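GTPase subunit of restriction endonuclease (Thermococcus gammatolerans, PDB 6P0F) probably recognises modified DNA through its YTH-like N-terminal domain, as the GTPase subunit of an McrBC-type restriction endonuclease. Local coordinates at residues G13-E18 and F114-E119; E18-T23 and V71-G76; E32-G35 and I41-N44. All coordinates share one frame; numbering follows the deposited sequence.

Contact 1. Residues G13-E18 and F114-E119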
loop_
_atom_site.group_PDB
_atom_site.type_symbol
_atom_site.label_atom_id
_atom_site.label_comp_id
_atom_site.label_asym_id
_atom_site.label_seq_id
_atom_site.Cartn_x
_atom_site.Cartn_y
_atom_site.Cartn_z
ATOM N N GLY A 13 7.004 -14.468 1.861
ATOM C CA GLY A 13 7.401 -15.424 2.872
ATOM C C GLY A 13 7.376 -14.910 4.290
ATOM O O GLY A 13 7.950 -15.550 5.178
ATOM N N THR A 14 6.748 -13.768 4.528
ATOM C CA THR A 14 6.643 -13.179 5.843
ATOM C C THR A 14 5.177 -12.962 6.197
ATOM O O THR A 14 4.278 -13.024 5.341
ATOM C CB THR A 14 7.396 -11.844 5.955
ATOM O OG1 THR A 14 6.694 -10.809 5.255
ATOM C CG2 THR A 14 8.809 -11.944 5.396
ATOM N N ASP A 15 4.949 -12.673 7.478
ATOM C CA ASP A 15 3.600 -12.348 7.925
ATOM C C ASP A 15 3.066 -11.117 7.192
ATOM O O ASP A 15 1.845 -10.987 7.001
ATOM C CB ASP A 15 3.591 -12.112 9.432
ATOM C CG ASP A 15 3.785 -13.398 10.236
ATOM O OD1 ASP A 15 3.726 -14.510 9.660
ATOM O OD2 ASP A 15 3.965 -13.286 11.460
ATOM N N GLU A 16 3.955 -10.202 6.816
ATOM C CA GLU A 16 3.560 -9.017 6.052
ATOM C C GLU A 16 2.854 -9.399 4.758
ATOM O O GLU A 16 1.821 -8.795 4.393
ATOM C CB GLU A 16 4.797 -8.169 5.762
ATOM C CG GLU A 16 4.514 -6.862 5.125
ATOM C CD GLU A 16 5.753 -5.967 5.114
ATOM O OE1 GLU A 16 6.832 -6.406 4.610
ATOM O OE2 GLU A 16 5.635 -4.822 5.616
ATOM N N TYR A 17 3.393 -10.386 4.035
ATOM C CA TYR A 17 2.731 -10.799 2.810
ATOM C C TYR A 17 1.390 -11.441 3.126
ATOM O O TYR A 17 0.419 -11.220 2.414
ATOM C CB TYR A 17 3.560 -11.776 1.977
ATOM C CG TYR A 17 2.868 -12.102 0.676
ATOM C CD1 TYR A 17 2.941 -11.234 -0.412
ATOM C CD2 TYR A 17 2.073 -13.240 0.532
ATOM C CE1 TYR A 17 2.297 -11.500 -1.605
ATOM C CE2 TYR A 17 1.410 -13.503 -0.666
ATOM C CZ TYR A 17 1.521 -12.629 -1.725
ATOM O OH TYR A 17 0.883 -12.851 -2.925
ATOM N N GLU A 18 1.329 -12.274 4.167
ATOM C CA GLU A 18 0.048 -12.864 4.551
ATOM C C GLU A 18 -0.994 -11.778 4.814
ATOM O O GLU A 18 -2.143 -11.877 4.364
ATOM C CB GLU A 18 0.225 -13.749 5.789
ATOM C CG GLU A 18 1.213 -14.885 5.552
ATOM C CD GLU A 18 0.721 -15.850 4.486
ATOM O OE1 GLU A 18 1.268 -15.845 3.371
ATOM O OE2 GLU A 18 -0.235 -16.604 4.747
ATOM N N PHE A 114 -7.917 -9.674 11.103
ATOM C CA PHE A 114 -7.441 -9.707 9.721
ATOM C C PHE A 114 -5.947 -9.934 9.570
ATOM O O PHE A 114 -5.512 -10.527 8.574
ATOM C CB PHE A 114 -7.732 -8.368 9.032
ATOM C CG PHE A 114 -9.107 -7.910 9.185
ATOM C CD1 PHE A 114 -10.127 -8.555 8.527
ATOM C CD2 PHE A 114 -9.402 -6.828 9.997
ATOM C CE1 PHE A 114 -11.413 -8.134 8.665
ATOM C CE2 PHE A 114 -10.674 -6.403 10.143
ATOM C CZ PHE A 114 -11.695 -7.053 9.484
ATOM N N TRP A 115 -5.156 -9.438 10.505
ATOM C CA TRP A 115 -3.727 -9.334 10.362
ATOM C C TRP A 115 -3.015 -10.014 11.521
ATOM O O TRP A 115 -3.410 -9.851 12.681
ATOM C CB TRP A 115 -3.342 -7.884 10.346
ATOM C CG TRP A 115 -3.700 -7.146 9.107
ATOM C CD1 TRP A 115 -3.872 -7.663 7.864
ATOM C CD2 TRP A 115 -3.893 -5.744 9.000
ATOM N NE1 TRP A 115 -4.134 -6.646 6.956
ATOM C CE2 TRP A 115 -4.185 -5.462 7.646
ATOM C CE3 TRP A 115 -3.878 -4.693 9.920
ATOM C CZ2 TRP A 115 -4.438 -4.183 7.195
ATOM C CZ3 TRP A 115 -4.112 -3.407 9.456
ATOM C CH2 TRP A 115 -4.395 -3.173 8.114
ATOM N N ARG A 116 -1.951 -10.741 11.203
ATOM C CA ARG A 116 -1.005 -11.154 12.221
ATOM C C ARG A 116 -0.356 -9.918 12.802
ATOM O O ARG A 116 0.202 -9.096 12.059
ATOM C CB ARG A 116 0.053 -12.066 11.625
ATOM C CG ARG A 116 -0.458 -13.423 11.180
ATOM C CD ARG A 116 0.707 -14.170 10.561
ATOM N NE ARG A 116 0.437 -15.542 10.138
ATOM C CZ ARG A 116 -0.409 -15.886 9.176
ATOM N NH1 ARG A 116 -1.118 -14.967 8.540
ATOM N NH2 ARG A 116 -0.556 -17.164 8.859
ATOM N N LYS A 117 -0.438 -9.749 14.119
ATOM C CA LYS A 117 0.129 -8.561 14.734
ATOM C C LYS A 117 -0.633 -7.314 14.322
ATOM O O LYS A 117 -0.084 -6.210 14.369
ATOM C CB LYS A 117 1.588 -8.374 14.329
ATOM C CG LYS A 117 2.548 -9.455 14.741
ATOM C CD LYS A 117 3.135 -9.090 16.085
ATOM C CE LYS A 117 4.513 -8.443 15.928
ATOM N NZ LYS A 117 5.614 -9.446 15.666
ATOM N N GLY A 118 -1.907 -7.474 13.965
ATOM C CA GLY A 118 -2.629 -6.381 13.344
ATOM C C GLY A 118 -2.679 -5.142 14.207
ATOM O O GLY A 118 -2.693 -4.010 13.694
ATOM N N GLU A 119 -2.700 -5.331 15.525
ATOM C CA GLU A 119 -2.901 -4.227 16.445
ATOM C C GLU A 119 -1.798 -3.202 16.344
ATOM O O GLU A 119 -2.012 -2.051 16.736
ATOM C CB GLU A 119 -3.000 -4.756 17.876
ATOM C CG GLU A 119 -1.811 -5.585 18.300
ATOM C CD GLU A 119 -2.060 -6.243 19.640
ATOM O OE1 GLU A 119 -3.247 -6.339 20.021
ATOM O OE2 GLU A 119 -1.083 -6.647 20.314
#

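Contact 2. Residues E18-T23 and V71-G76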
loop_
_atom_site.group_PDB
_atom_site.type_symbol
_atom_site.label_atom_id
_atom_site.label_comp_id
_atom_site.label_asym_id
_atom_site.label_seq_id
_atom_site.Cartn_x
_atom_site.Cartn_y
_atom_site.Cartn_z
ATOM N N GLU A 18 1.329 -12.274 4.167
ATOM C CA GLU A 18 0.048 -12.864 4.551
ATOM C C GLU A 18 -0.994 -11.778 4.814
ATOM O O GLU A 18 -2.143 -11.877 4.364
ATOM C CB GLU A 18 0.225 -13.749 5.789
ATOM C CG GLU A 18 1.213 -14.885 5.552
ATOM C CD GLU A 18 0.721 -15.850 4.486
ATOM O OE1 GLU A 18 1.268 -15.845 3.371
ATOM O OE2 GLU A 18 -0.235 -16.604 4.747
ATOM N N ASN A 19 -0.602 -10.723 5.533
ATOM C CA ASN A 19 -1.539 -9.640 5.825
ATOM C C ASN A 19 -1.949 -8.908 4.548
ATOM O O ASN A 19 -3.119 -8.551 4.373
ATOM C CB ASN A 19 -0.891 -8.662 6.804
ATOM C CG ASN A 19 -0.728 -9.254 8.207
ATOM O OD1 ASN A 19 -1.205 -10.341 8.475
ATOM N ND2 ASN A 19 -0.062 -8.532 9.078
ATOM N N PHE A 20 -0.992 -8.678 3.659
ATOM C CA PHE A 20 -1.246 -8.014 2.373
ATOM C C PHE A 20 -2.184 -8.826 1.491
ATOM O O PHE A 20 -3.099 -8.282 0.863
ATOM C CB PHE A 20 0.100 -7.805 1.689
ATOM C CG PHE A 20 0.045 -7.123 0.373
ATOM C CD1 PHE A 20 -0.170 -5.759 0.297
ATOM C CD2 PHE A 20 0.258 -7.835 -0.812
ATOM C CE1 PHE A 20 -0.186 -5.116 -0.955
ATOM C CE2 PHE A 20 0.265 -7.189 -2.045
ATOM C CZ PHE A 20 0.038 -5.837 -2.100
ATOM N N GLU A 21 -1.952 -10.132 1.416
ATOM C CA GLU A 21 -2.856 -10.994 0.674
ATOM C C GLU A 21 -4.271 -10.898 1.227
ATOM O O GLU A 21 -5.240 -10.852 0.467
ATOM C CB GLU A 21 -2.334 -12.433 0.737
ATOM C CG GLU A 21 -3.169 -13.434 -0.035
ATOM C CD GLU A 21 -2.544 -14.829 0.003
ATOM O OE1 GLU A 21 -2.282 -15.315 1.121
ATOM O OE2 GLU A 21 -2.276 -15.405 -1.075
ATOM N N GLU A 22 -4.401 -10.816 2.551
ATOM C CA GLU A 22 -5.718 -10.812 3.153
ATOM C C GLU A 22 -6.510 -9.559 2.793
ATOM O O GLU A 22 -7.680 -9.648 2.408
ATOM C CB GLU A 22 -5.608 -10.958 4.666
ATOM C CG GLU A 22 -6.959 -10.973 5.333
ATOM C CD GLU A 22 -7.681 -12.333 5.179
ATOM O OE1 GLU A 22 -8.919 -12.330 5.083
ATOM O OE2 GLU A 22 -6.975 -13.379 5.196
ATOM N N THR A 23 -5.921 -8.375 2.958
ATOM C CA THR A 23 -6.710 -7.168 2.867
ATOM C C THR A 23 -6.456 -6.305 1.648
ATOM O O THR A 23 -7.253 -5.401 1.421
ATOM C CB THR A 23 -6.538 -6.289 4.114
ATOM O OG1 THR A 23 -5.176 -5.920 4.287
ATOM C CG2 THR A 23 -7.022 -7.045 5.369
ATOM N N VAL A 71 0.096 4.703 -4.172
ATOM C CA VAL A 71 0.993 3.747 -3.523
ATOM C C VAL A 71 1.390 2.685 -4.540
ATOM O O VAL A 71 0.526 2.040 -5.151
ATOM C CB VAL A 71 0.343 3.095 -2.295
ATOM C CG1 VAL A 71 1.307 2.050 -1.737
ATOM C CG2 VAL A 71 -0.019 4.121 -1.224
ATOM N N LEU A 72 2.698 2.497 -4.716
ATOM C CA LEU A 72 3.246 1.348 -5.428
ATOM C C LEU A 72 3.616 0.322 -4.364
ATOM O O LEU A 72 4.487 0.582 -3.532
ATOM C CB LEU A 72 4.486 1.719 -6.238
ATOM C CG LEU A 72 4.179 2.542 -7.492
ATOM C CD1 LEU A 72 5.470 3.242 -7.906
ATOM C CD2 LEU A 72 3.604 1.718 -8.614
ATOM N N PHE A 73 2.914 -0.800 -4.340
ATOM C CA PHE A 73 3.291 -1.925 -3.487
ATOM C C PHE A 73 4.272 -2.773 -4.284
ATOM O O PHE A 73 3.913 -3.362 -5.310
ATOM C CB PHE A 73 2.070 -2.751 -3.091
ATOM C CG PHE A 73 1.160 -2.091 -2.125
ATOM C CD1 PHE A 73 1.433 -2.044 -0.775
ATOM C CD2 PHE A 73 -0.027 -1.539 -2.582
ATOM C CE1 PHE A 73 0.543 -1.452 0.107
ATOM C CE2 PHE A 73 -0.929 -0.945 -1.693
ATOM C CZ PHE A 73 -0.644 -0.907 -0.363
ATOM N N TYR A 74 5.524 -2.826 -3.833
ATOM C CA TYR A 74 6.516 -3.733 -4.377
ATOM C C TYR A 74 6.416 -5.052 -3.618
ATOM O O TYR A 74 6.388 -5.035 -2.396
ATOM C CB TYR A 74 7.911 -3.143 -4.174
ATOM C CG TYR A 74 8.366 -2.036 -5.088
ATOM C CD1 TYR A 74 7.484 -1.350 -5.911
ATOM C CD2 TYR A 74 9.703 -1.680 -5.117
ATOM C CE1 TYR A 74 7.929 -0.334 -6.744
ATOM C CE2 TYR A 74 10.164 -0.669 -5.953
ATOM C CZ TYR A 74 9.273 0.006 -6.745
ATOM O OH TYR A 74 9.733 1.004 -7.582
ATOM N N VAL A 75 6.365 -6.176 -4.330
ATOM C CA VAL A 75 6.202 -7.484 -3.696
ATOM C C VAL A 75 7.352 -8.379 -4.144
ATOM O O VAL A 75 7.524 -8.628 -5.343
ATOM C CB VAL A 75 4.845 -8.110 -4.046
ATOM C CG1 VAL A 75 4.695 -9.470 -3.351
ATOM C CG2 VAL A 75 3.703 -7.158 -3.668
ATOM N N GLY A 76 8.113 -8.900 -3.189
ATOM C CA GLY A 76 9.258 -9.718 -3.539
ATOM C C GLY A 76 9.971 -10.176 -2.282
ATOM O O GLY A 76 9.582 -9.828 -1.169
#

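Contact 3. Residues E32-G35 and I41-N44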
loop_
_atom_site.group_PDB
_atom_site.type_symbol
_atom_site.label_atom_id
_atom_site.label_comp_id
_atom_site.label_asym_id
_atom_site.label_seq_id
_atom_site.Cartn_x
_atom_site.Cartn_y
_atom_site.Cartn_z
ATOM N N GLU A 32 -17.268 -7.372 7.753
ATOM C CA GLU A 32 -16.154 -7.628 8.650
ATOM C C GLU A 32 -15.646 -6.348 9.306
ATOM O O GLU A 32 -14.961 -6.418 10.332
ATOM C CB GLU A 32 -15.017 -8.359 7.913
ATOM C CG GLU A 32 -15.467 -9.632 7.137
ATOM C CD GLU A 32 -14.303 -10.364 6.415
ATOM O OE1 GLU A 32 -14.373 -10.609 5.149
ATOM O OE2 GLU A 32 -13.318 -10.701 7.126
ATOM N N LEU A 33 -15.973 -5.177 8.754
ATOM C CA LEU A 33 -15.530 -3.907 9.312
ATOM C C LEU A 33 -16.646 -3.106 9.971
ATOM O O LEU A 33 -16.348 -2.139 10.682
ATOM C CB LEU A 33 -14.897 -3.028 8.218
ATOM C CG LEU A 33 -13.648 -3.594 7.541
ATOM C CD1 LEU A 33 -13.184 -2.679 6.399
ATOM C CD2 LEU A 33 -12.575 -3.792 8.547
ATOM N N GLU A 34 -17.902 -3.420 9.664
ATOM C CA GLU A 34 -19.028 -2.716 10.251
ATOM C C GLU A 34 -18.959 -2.847 11.765
ATOM O O GLU A 34 -18.602 -3.898 12.295
ATOM C CB GLU A 34 -20.342 -3.280 9.720
ATOM C CG GLU A 34 -20.636 -2.863 8.281
ATOM C CD GLU A 34 -21.153 -1.443 8.122
ATOM O OE1 GLU A 34 -21.642 -1.101 7.011
ATOM O OE2 GLU A 34 -21.041 -0.657 9.087
ATOM N N GLY A 35 -19.252 -1.761 12.454
ATOM C CA GLY A 35 -19.124 -1.731 13.890
ATOM C C GLY A 35 -17.798 -1.211 14.370
ATOM O O GLY A 35 -17.675 -0.872 15.548
ATOM N N ILE A 41 -16.949 6.189 6.025
ATOM C CA ILE A 41 -15.781 5.654 5.345
ATOM C C ILE A 41 -16.179 4.488 4.460
ATOM O O ILE A 41 -15.805 4.414 3.283
ATOM C CB ILE A 41 -14.717 5.231 6.376
ATOM C CG1 ILE A 41 -14.309 6.420 7.245
ATOM C CG2 ILE A 41 -13.576 4.599 5.657
ATOM C CD1 ILE A 41 -13.625 7.519 6.525
ATOM N N LEU A 42 -16.949 3.544 5.020
ATOM C CA LEU A 42 -17.341 2.363 4.260
ATOM C C LEU A 42 -18.187 2.734 3.044
ATOM O O LEU A 42 -18.011 2.174 1.952
ATOM C CB LEU A 42 -18.092 1.407 5.176
ATOM C CG LEU A 42 -17.314 0.909 6.386
ATOM C CD1 LEU A 42 -18.207 0.032 7.248
ATOM C CD2 LEU A 42 -16.085 0.156 5.912
ATOM N N ASP A 43 -19.105 3.683 3.207
ATOM C CA ASP A 43 -19.951 4.113 2.097
ATOM C C ASP A 43 -19.120 4.756 0.986
ATOM O O ASP A 43 -19.344 4.517 -0.210
ATOM C CB ASP A 43 -20.995 5.108 2.608
ATOM C CG ASP A 43 -22.161 4.446 3.391
ATOM O OD1 ASP A 43 -22.333 3.204 3.355
ATOM O OD2 ASP A 43 -22.930 5.208 4.025
ATOM N N ASN A 44 -18.196 5.625 1.362
ATOM C CA ASN A 44 -17.427 6.359 0.368
ATOM C C ASN A 44 -16.378 5.497 -0.320
ATOM O O ASN A 44 -15.998 5.794 -1.459
ATOM C CB ASN A 44 -16.764 7.569 1.028
ATOM C CG ASN A 44 -17.732 8.711 1.253
ATOM O OD1 ASN A 44 -18.928 8.620 0.921
ATOM N ND2 ASN A 44 -17.237 9.781 1.860
#

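Contact 1. Residues G13-E18 and F114-E119
Asp15 and Arg116 make the salt bridge of this surface contact, with Asp15 OD1 3.5 Å from Arg116 NE, where the first turn of helix 15-26 in the YTH-type domain meets a type II beta turn running from Trp115 to Gly118. The attraction is one of charge rather than of direction: OD1 sits off the plane of the guanidinium, where none of its N-H bonds is aimed, and the carboxylate and guanidinium planes differ by 34°. An even closer approach is made to the aliphatic part of the arginine, since Asp15 OD1 stands 3.2 Å from Arg116 CD, and the two side chains cross at about a right angle. Because Arg116 is extended from CG to NE, its guanidinium is carried past Asp15 to Glu18, three residues further along the helix. There Glu18 CG lies over one guanidinium face, away from its middle, and Glu18 CB comes within 3.3 Å of Arg116 NH1. The glutamate chain is bent at chi2 (-64°), and its carboxylate oxygen Glu18 OE2 stays 4.2 Å from Arg116 NH2, too far for a salt bridge, so any attraction there is probably modest. The turn is held to the same helix through its backbone at Arg116 N, bonded to Asn19 OD1, and through the Trp115 indole, whose NE1 bonds Thr23 OG1. Thr14 is the N-cap just before the helix that offers the two acids; its OG1 accepts a weak bond from Glu16 N at 3.2 Å, with an N-H...O angle of only 121°.

Contact 2. Residues E18-T23 and V71-G76
Phe20 projects from helix 15-26 against Phe73 and Val75 of strand 70-76, forming a helix-on-sheet contact in the buried core of the YTH-type alpha/beta domain. The helix and strand are well separated, the CA atoms of Phe20 and Phe73 being 9.6 Å apart, and the two phenylalanines together bridge the interval. The conformation of Phe20 explains its share: with CG anti to the backbone N (chi1 -179°), the ring is thrown outward from the helix toward the sheet. In Phe73 the first torsion places the ring, with CG beside its own backbone N, and the second (chi2 -79°) turns a face to the incoming side chain. The rings meet obliquely, their planes at 54° and their centroids 5.0 Å apart. Phe20 CE1 is the leading atom, 3.4 Å above the plane of the Phe73 ring and displaced toward its rim, while Phe20 CZ rests 3.8 Å from Phe73 CB. The opposite face of Phe73 is covered by Val71 CG1, which sits over the ring centre, so the ring is sandwiched between an aromatic carbon and a methyl. Trp53 adds an edge-to-face partner to Phe73, and Ile10 of strand 5-11 also touches Phe20. With only a methyl at Phe20, as an alanine would give, the face of Phe73 is likely to lose its ring partner, opening a gap between helix and strand. Alternation along the strand puts Tyr74 on the other side, against helix 138-145, and returns Val75 to Phe20. The valine approaches the Phe20 ring obliquely at CE2, which lies 3.8 Å from Val75 CG2.

Contact 3. Residues E32-G35 and I41-N44
Leu42 of helix 39-45 divides its two methyls between Leu33 and Glu34 of the preceding loop, so that a single helix side chain supplies the whole of the contact on its side. The apolar part is leucine on leucine. Leu42 CD2 lies 4.1 Å from Leu33 CD1, and the same methyl is equally near Leu33 CB, a relaxed van der Waals fit rather than a tight one. The two side chains meet at a slant, and both also touch Cys50 of strand 49-55, whose disulfide to Cys46 and the Cys45-Cys98 disulfide tie the end of helix 39-45 and the residue after it to neighbouring strands. The second kind of contact sets a methyl against a flat polar group. Leu42 CD1 is 3.4 Å from Glu34 CD and stands about 3.3 Å above the plane of the carboxylate defined by Glu34 CD, OE1 and OE2, which puts the methyl over its face. This position depends on the bend in the glutamate chain, whose chi2 of -77° folds the carboxylate back toward the helix although the side chain does not set out in that direction. Charge forms the third group and centres on Arg30, outside both segments, where NE makes a salt bridge with Glu34 OE1 and NH1 another with Asp43 OD1. Those two acid oxygens, Glu34 OE1 and Asp43 OD1, are 5.7 Å apart, and the arginine that both grip is likely to offset their mutual repulsion. Together these features describe a loop followed by a short helix, connecting the antiparallel strands 28-29 and 49-55 and packed through one leucine pair.

Helix 15-26 joins contacts 1 and 2, whose centres are 10 Å apart: Glu18 lies in both helix segments, though it touches the 114-119 loop and not strand 70-76, and the residues directly following it turn one side to that loop and another to the strand. Phe114 O, 3.6 Å from Glu22 CG, ties them directly. Contact 3 lies farther out, its centre about 21 Å from either of the others, yet Phe114 reaches it from the loop of contact 1, with Phe114 CZ 3.5 Å from Leu33 CD2. Contacts 2 and 3 come no nearer than about 5 Å between nearest atoms. Contact 2 is in the core and contact 1 at the surface; contact 3, centred about 19 Å from the chain centre, still buries its leucines.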